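Local structure of MAR1 Ribonuclease (Caenorhabditis elegans, 2B34) at residues A[29-43]-A[132-144]. The protein probably acts as a hydrolase of the isochorismatase family, perhaps as a ribonuclease. Sequence-based numbering, arbitrary orientation.
Sequences NIKYFPEIITTSRRL and VVDAVSSRSHTDR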
loop_
_atom_site.group_PDB
_atom_site.type_symbol
_atom_site.label_atom_id
_atom_site.label_comp_id
_atom_site.label_asym_id
_atom_site.label_seq_id
_atom_site.Cartn_x
_atom_site.Cartn_y
_atom_site.Cartn_z
ATOM N N ASN A 29 25.808 -3.121 -11.276
ATOM C CA ASN A 29 24.811 -4.135 -10.924
ATOM C C ASN A 29 23.678 -3.614 -10.051
ATOM O O ASN A 29 23.018 -4.399 -9.384
ATOM C CB ASN A 29 25.466 -5.326 -10.204
ATOM C CG ASN A 29 26.744 -5.786 -10.865
ATOM O OD1 ASN A 29 27.816 -5.206 -10.649
ATOM N ND2 ASN A 29 26.646 -6.840 -11.662
ATOM N N ILE A 30 23.472 -2.304 -10.018
ATOM C CA ILE A 30 22.418 -1.719 -9.183
ATOM C C ILE A 30 21.589 -0.755 -10.023
ATOM O O ILE A 30 22.140 0.142 -10.661
ATOM C CB ILE A 30 23.004 -0.962 -7.936
ATOM C CG1 ILE A 30 23.794 -1.903 -6.999
ATOM C CG2 ILE A 30 21.911 -0.202 -7.178
ATOM C CD1 ILE A 30 22.954 -2.909 -6.186
ATOM N N LYS A 31 20.271 -0.942 -10.031
ATOM C CA LYS A 31 19.371 -0.014 -10.726
ATOM C C LYS A 31 19.526 1.383 -10.144
ATOM O O LYS A 31 19.509 1.551 -8.922
ATOM C CB LYS A 31 17.910 -0.475 -10.627
ATOM C CG LYS A 31 17.622 -1.818 -11.293
ATOM C CD LYS A 31 17.852 -1.767 -12.803
ATOM C CE LYS A 31 17.584 -3.128 -13.447
ATOM N NZ LYS A 31 17.354 -2.997 -14.915
ATOM N N TYR A 32 19.703 2.367 -11.025
ATOM C CA TYR A 32 19.893 3.773 -10.650
ATOM C C TYR A 32 21.073 4.006 -9.701
ATOM O O TYR A 32 20.981 4.810 -8.768
ATOM C CB TYR A 32 18.607 4.374 -10.053
ATOM C CG TYR A 32 17.361 4.147 -10.878
ATOM C CD1 TYR A 32 17.038 4.992 -11.943
ATOM C CD2 TYR A 32 16.500 3.089 -10.591
ATOM C CE1 TYR A 32 15.883 4.785 -12.701
ATOM C CE2 TYR A 32 15.349 2.874 -11.340
ATOM C CZ TYR A 32 15.047 3.723 -12.392
ATOM O OH TYR A 32 13.904 3.505 -13.128
ATOM N N PHE A 33 22.185 3.312 -9.938
ATOM C CA PHE A 33 23.363 3.475 -9.085
ATOM C C PHE A 33 23.864 4.936 -9.045
ATOM O O PHE A 33 24.036 5.495 -7.959
ATOM C CB PHE A 33 24.481 2.497 -9.472
ATOM C CG PHE A 33 25.613 2.451 -8.482
ATOM C CD1 PHE A 33 25.499 1.709 -7.308
ATOM C CD2 PHE A 33 26.791 3.157 -8.716
ATOM C CE1 PHE A 33 26.547 1.662 -6.382
ATOM C CE2 PHE A 33 27.841 3.119 -7.795
ATOM C CZ PHE A 33 27.719 2.367 -6.628
ATOM N N PRO A 34 24.083 5.563 -10.220
ATOM C CA PRO A 34 24.533 6.958 -10.212
ATOM C C PRO A 34 23.607 7.927 -9.467
ATOM O O PRO A 34 24.089 8.823 -8.767
ATOM C CB PRO A 34 24.608 7.301 -11.702
ATOM C CG PRO A 34 24.861 5.980 -12.371
ATOM C CD PRO A 34 23.978 5.045 -11.601
ATOM N N GLU A 35 22.295 7.744 -9.619
ATOM C CA GLU A 35 21.290 8.594 -8.963
ATOM C C GLU A 35 21.363 8.466 -7.442
ATOM O O GLU A 35 21.359 9.459 -6.711
ATOM C CB GLU A 35 19.880 8.212 -9.440
ATOM C CG GLU A 35 19.553 8.595 -10.881
ATOM C CD GLU A 35 19.897 7.523 -11.908
ATOM O OE1 GLU A 35 20.796 6.695 -11.667
ATOM O OE2 GLU A 35 19.265 7.516 -12.982
ATOM N N ILE A 36 21.433 7.222 -6.994
ATOM C CA ILE A 36 21.491 6.853 -5.586
ATOM C C ILE A 36 22.758 7.378 -4.899
ATOM O O ILE A 36 22.714 7.773 -3.732
ATOM C CB ILE A 36 21.321 5.305 -5.446
ATOM C CG1 ILE A 36 19.885 4.955 -5.052
ATOM C CG2 ILE A 36 22.312 4.688 -4.478
ATOM C CD1 ILE A 36 18.873 5.133 -6.154
ATOM N N ILE A 37 23.867 7.395 -5.635
ATOM C CA ILE A 37 25.118 7.988 -5.153
ATOM C C ILE A 37 24.961 9.497 -4.966
ATOM O O ILE A 37 25.284 10.028 -3.903
ATOM C CB ILE A 37 26.315 7.687 -6.107
ATOM C CG1 ILE A 37 26.654 6.186 -6.122
ATOM C CG2 ILE A 37 27.542 8.573 -5.769
ATOM C CD1 ILE A 37 26.854 5.526 -4.745
ATOM N N THR A 38 24.456 10.176 -5.997
ATOM C CA THR A 38 24.184 11.612 -5.915
ATOM C C THR A 38 23.302 11.946 -4.711
ATOM O O THR A 38 23.593 12.874 -3.955
ATOM C CB THR A 38 23.532 12.149 -7.217
ATOM O OG1 THR A 38 24.438 11.964 -8.308
ATOM C CG2 THR A 38 23.212 13.632 -7.102
ATOM N N THR A 39 22.234 11.176 -4.536
ATOM C CA THR A 39 21.272 11.427 -3.465
ATOM C C THR A 39 21.828 11.030 -2.090
ATOM O O THR A 39 21.613 11.744 -1.113
ATOM C CB THR A 39 19.923 10.742 -3.760
ATOM O OG1 THR A 39 19.464 11.167 -5.045
ATOM C CG2 THR A 39 18.879 11.121 -2.729
ATOM N N SER A 40 22.547 9.909 -2.023
ATOM C CA SER A 40 23.240 9.524 -0.785
ATOM C C SER A 40 24.262 10.586 -0.368
ATOM O O SER A 40 24.426 10.848 0.820
ATOM C CB SER A 40 23.909 8.149 -0.906
ATOM O OG SER A 40 22.945 7.123 -1.114
ATOM N N ARG A 41 24.936 11.200 -1.343
ATOM C CA ARG A 41 25.875 12.301 -1.057
ATOM C C ARG A 41 25.174 13.511 -0.427
ATOM O O ARG A 41 25.750 14.190 0.426
ATOM C CB ARG A 41 26.669 12.691 -2.315
ATOM C CG ARG A 41 27.671 13.860 -2.154
ATOM C CD ARG A 41 28.755 13.620 -1.084
ATOM N NE ARG A 41 29.468 14.864 -0.781
ATOM C CZ ARG A 41 30.563 15.286 -1.413
ATOM N NH1 ARG A 41 31.105 14.559 -2.380
ATOM N NH2 ARG A 41 31.121 16.442 -1.075
ATOM N N ARG A 42 23.930 13.769 -0.834
ATOM C CA ARG A 42 23.122 14.847 -0.240
ATOM C C ARG A 42 22.878 14.640 1.252
ATOM O O ARG A 42 22.969 15.591 2.039
ATOM C CB ARG A 42 21.783 15.005 -0.969
ATOM C CG ARG A 42 21.908 15.582 -2.357
ATOM C CD ARG A 42 20.589 15.531 -3.109
ATOM N NE ARG A 42 20.713 16.119 -4.443
ATOM C CZ ARG A 42 19.734 16.754 -5.080
ATOM N NH1 ARG A 42 18.546 16.908 -4.509
ATOM N NH2 ARG A 42 19.949 17.249 -6.286
ATOM N N LEU A 43 22.564 13.401 1.633
ATOM C CA LEU A 43 22.327 13.061 3.033
ATOM C C LEU A 43 23.604 13.095 3.862
ATOM O O LEU A 43 23.593 13.563 5.001
ATOM C CB LEU A 43 21.637 11.703 3.153
ATOM C CG LEU A 43 20.125 11.872 3.003
ATOM C CD1 LEU A 43 19.562 10.872 2.038
ATOM C CD2 LEU A 43 19.415 11.848 4.357
ATOM N N VAL A 132 15.431 6.130 3.139
ATOM C CA VAL A 132 15.453 7.134 2.077
ATOM C C VAL A 132 15.349 6.420 0.734
ATOM O O VAL A 132 16.351 5.950 0.189
ATOM C CB VAL A 132 16.736 7.991 2.129
ATOM C CG1 VAL A 132 16.621 9.176 1.189
ATOM C CG2 VAL A 132 17.001 8.463 3.551
ATOM N N VAL A 133 14.128 6.347 0.207
ATOM C CA VAL A 133 13.823 5.512 -0.959
ATOM C C VAL A 133 14.543 5.934 -2.248
ATOM O O VAL A 133 14.835 5.095 -3.102
ATOM C CB VAL A 133 12.282 5.392 -1.206
ATOM C CG1 VAL A 133 11.591 4.717 -0.022
ATOM C CG2 VAL A 133 11.650 6.753 -1.502
ATOM N N ASP A 134 14.836 7.226 -2.381
ATOM C CA ASP A 134 15.573 7.719 -3.547
ATOM C C ASP A 134 17.101 7.600 -3.403
ATOM O O ASP A 134 17.861 8.083 -4.251
ATOM C CB ASP A 134 15.130 9.138 -3.944
ATOM C CG ASP A 134 15.142 10.135 -2.785
ATOM O OD1 ASP A 134 15.238 9.737 -1.607
ATOM O OD2 ASP A 134 15.038 11.347 -3.069
ATOM N N ALA A 135 17.531 6.937 -2.334
ATOM C CA ALA A 135 18.941 6.676 -2.074
ATOM C C ALA A 135 19.150 5.194 -1.746
ATOM O O ALA A 135 20.223 4.792 -1.278
ATOM C CB ALA A 135 19.437 7.564 -0.940
ATOM N N VAL A 136 18.116 4.391 -2.003
ATOM C CA VAL A 136 18.120 2.946 -1.738
ATOM C C VAL A 136 17.660 2.187 -2.992
ATOM O O VAL A 136 16.645 2.537 -3.600
ATOM C CB VAL A 136 17.228 2.590 -0.510
ATOM C CG1 VAL A 136 17.010 1.079 -0.386
ATOM C CG2 VAL A 136 17.838 3.130 0.781
ATOM N N SER A 137 18.415 1.162 -3.385
ATOM C CA SER A 137 18.104 0.396 -4.593
ATOM C C SER A 137 18.632 -1.050 -4.562
ATOM O O SER A 137 19.322 -1.444 -3.623
ATOM C CB SER A 137 18.629 1.130 -5.831
ATOM O OG SER A 137 18.076 0.584 -7.009
ATOM N N SER A 138 18.294 -1.818 -5.601
ATOM C CA SER A 138 18.715 -3.215 -5.752
ATOM C C SER A 138 19.140 -3.486 -7.195
ATOM O O SER A 138 18.982 -2.626 -8.061
ATOM C CB SER A 138 17.564 -4.168 -5.402
ATOM O OG SER A 138 17.144 -4.023 -4.061
ATOM N N ARG A 139 19.653 -4.690 -7.449
ATOM C CA ARG A 139 19.954 -5.140 -8.812
ATOM C C ARG A 139 18.668 -5.289 -9.633
ATOM O O ARG A 139 18.625 -4.932 -10.808
ATOM C CB ARG A 139 20.749 -6.454 -8.785
ATOM C CG ARG A 139 21.053 -7.046 -10.161
ATOM C CD ARG A 139 22.031 -8.227 -10.096
ATOM N NE ARG A 139 21.534 -9.318 -9.256
ATOM C CZ ARG A 139 21.811 -10.606 -9.443
ATOM N NH1 ARG A 139 22.582 -10.990 -10.457
ATOM N NH2 ARG A 139 21.304 -11.516 -8.618
ATOM N N SER A 140 17.622 -5.805 -8.993
ATOM C CA SER A 140 16.314 -5.985 -9.619
ATOM C C SER A 140 15.292 -4.972 -9.104
ATOM O O SER A 140 15.231 -4.706 -7.902
ATOM C CB SER A 140 15.806 -7.399 -9.342
ATOM O OG SER A 140 14.406 -7.475 -9.530
ATOM N N HIS A 141 14.488 -4.427 -10.019
ATOM C CA HIS A 141 13.375 -3.531 -9.675
ATOM C C HIS A 141 12.359 -4.176 -8.726
ATOM O O HIS A 141 11.860 -3.521 -7.809
ATOM C CB HIS A 141 12.634 -3.069 -10.935
ATOM C CG HIS A 141 13.422 -2.140 -11.807
ATOM N ND1 HIS A 141 13.642 -2.387 -13.146
ATOM C CD2 HIS A 141 14.034 -0.962 -11.537
ATOM C CE1 HIS A 141 14.351 -1.401 -13.662
ATOM N NE2 HIS A 141 14.605 -0.524 -12.707
ATOM N N THR A 142 12.046 -5.449 -8.971
ATOM C CA THR A 142 11.074 -6.190 -8.165
ATOM C C THR A 142 11.566 -6.348 -6.728
ATOM O O THR A 142 10.796 -6.157 -5.778
ATOM C CB THR A 142 10.745 -7.566 -8.804
ATOM O OG1 THR A 142 10.237 -7.357 -10.127
ATOM C CG2 THR A 142 9.696 -8.326 -7.991
ATOM N N ASP A 143 12.846 -6.686 -6.580
ATOM C CA ASP A 143 13.486 -6.805 -5.266
ATOM C C ASP A 143 13.395 -5.504 -4.464
ATOM O O ASP A 143 13.034 -5.525 -3.287
ATOM C CB ASP A 143 14.952 -7.241 -5.419
ATOM C CG ASP A 143 15.097 -8.741 -5.636
ATOM O OD1 ASP A 143 14.165 -9.494 -5.281
ATOM O OD2 ASP A 143 16.145 -9.171 -6.162
ATOM N N ARG A 144 13.720 -4.389 -5.118
ATOM C CA ARG A 144 13.658 -3.049 -4.524
ATOM C C ARG A 144 12.223 -2.671 -4.135
ATOM O O ARG A 144 11.981 -2.184 -3.025
ATOM C CB ARG A 144 14.213 -2.017 -5.514
ATOM C CG ARG A 144 14.352 -0.594 -4.961
ATOM C CD ARG A 144 14.630 0.409 -6.074
ATOM N NE ARG A 144 14.791 1.771 -5.559
ATOM C CZ ARG A 144 14.703 2.876 -6.294
ATOM N NH1 ARG A 144 14.430 2.804 -7.592
ATOM N NH2 ARG A 144 14.867 4.063 -5.722
HETATM O O HOH W 1 17.967 9.721 -6.552
#
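Ser137 OG donates to Lys31 O across 2.6 Å, tilted out of the carbonyl plane. With chi1 at -166°, OG lies opposite the backbone N and is carried to the loop ahead of helix 33-43; serine suits this place because a short hydroxyl can reach a main-chain carbonyl so close by. Lys31 N in turn donates to Ser138 O at 2.9 Å, so both backbone polar groups of Lys31 are engaged. The lysine chain, bent at chi2, lays its methylenes across one face of the His141 ring, CG 3.9 Å from the centroid, a CH-pi contact that uses the aliphatic part of a long side chain. Tyr32 meets the same imidazole rim to rim and crosses Arg144 at about a right angle, CD2 3.7 Å from Arg144 NH1, the ring and guanidinium planes turned 49° apart.

Arg144 runs extended back under the corner at residues 133-135. Its NE donates to Val136 O (2.8 Å), and NH2 to Val133 O (2.8 Å), close to the guanidinium plane; NH2 also bonds Thr191. Putting a leucine here is likely to take these donors from Val133 O and Val136 O, and the partner from Thr191, leaving the corner less firmly held.

Ala135, lacking bulk, admits the helix: Ile36 CG1 comes to 3.4 Å from Ala135 C, and Ser40 OG, turned back to Ile36 O, touches the methyl. A water joins Thr39 OG1 to Asp134 O, while the Asp134 carboxylate reaches Ser161. At the far end Leu43 and Val132 meet tip to tip, CD1 to CG1 at a tight 3.5 Å. The Arg139 guanidinium bonds Ile184 O and forms a salt bridge with Glu162, both of the second subunit. Helix 33-49 thus packs on strand 128-137 of a six-stranded parallel sheet in order 3-2-1-4-5-6, the Rossmann-like alpha/beta architecture of the isochorismatase family.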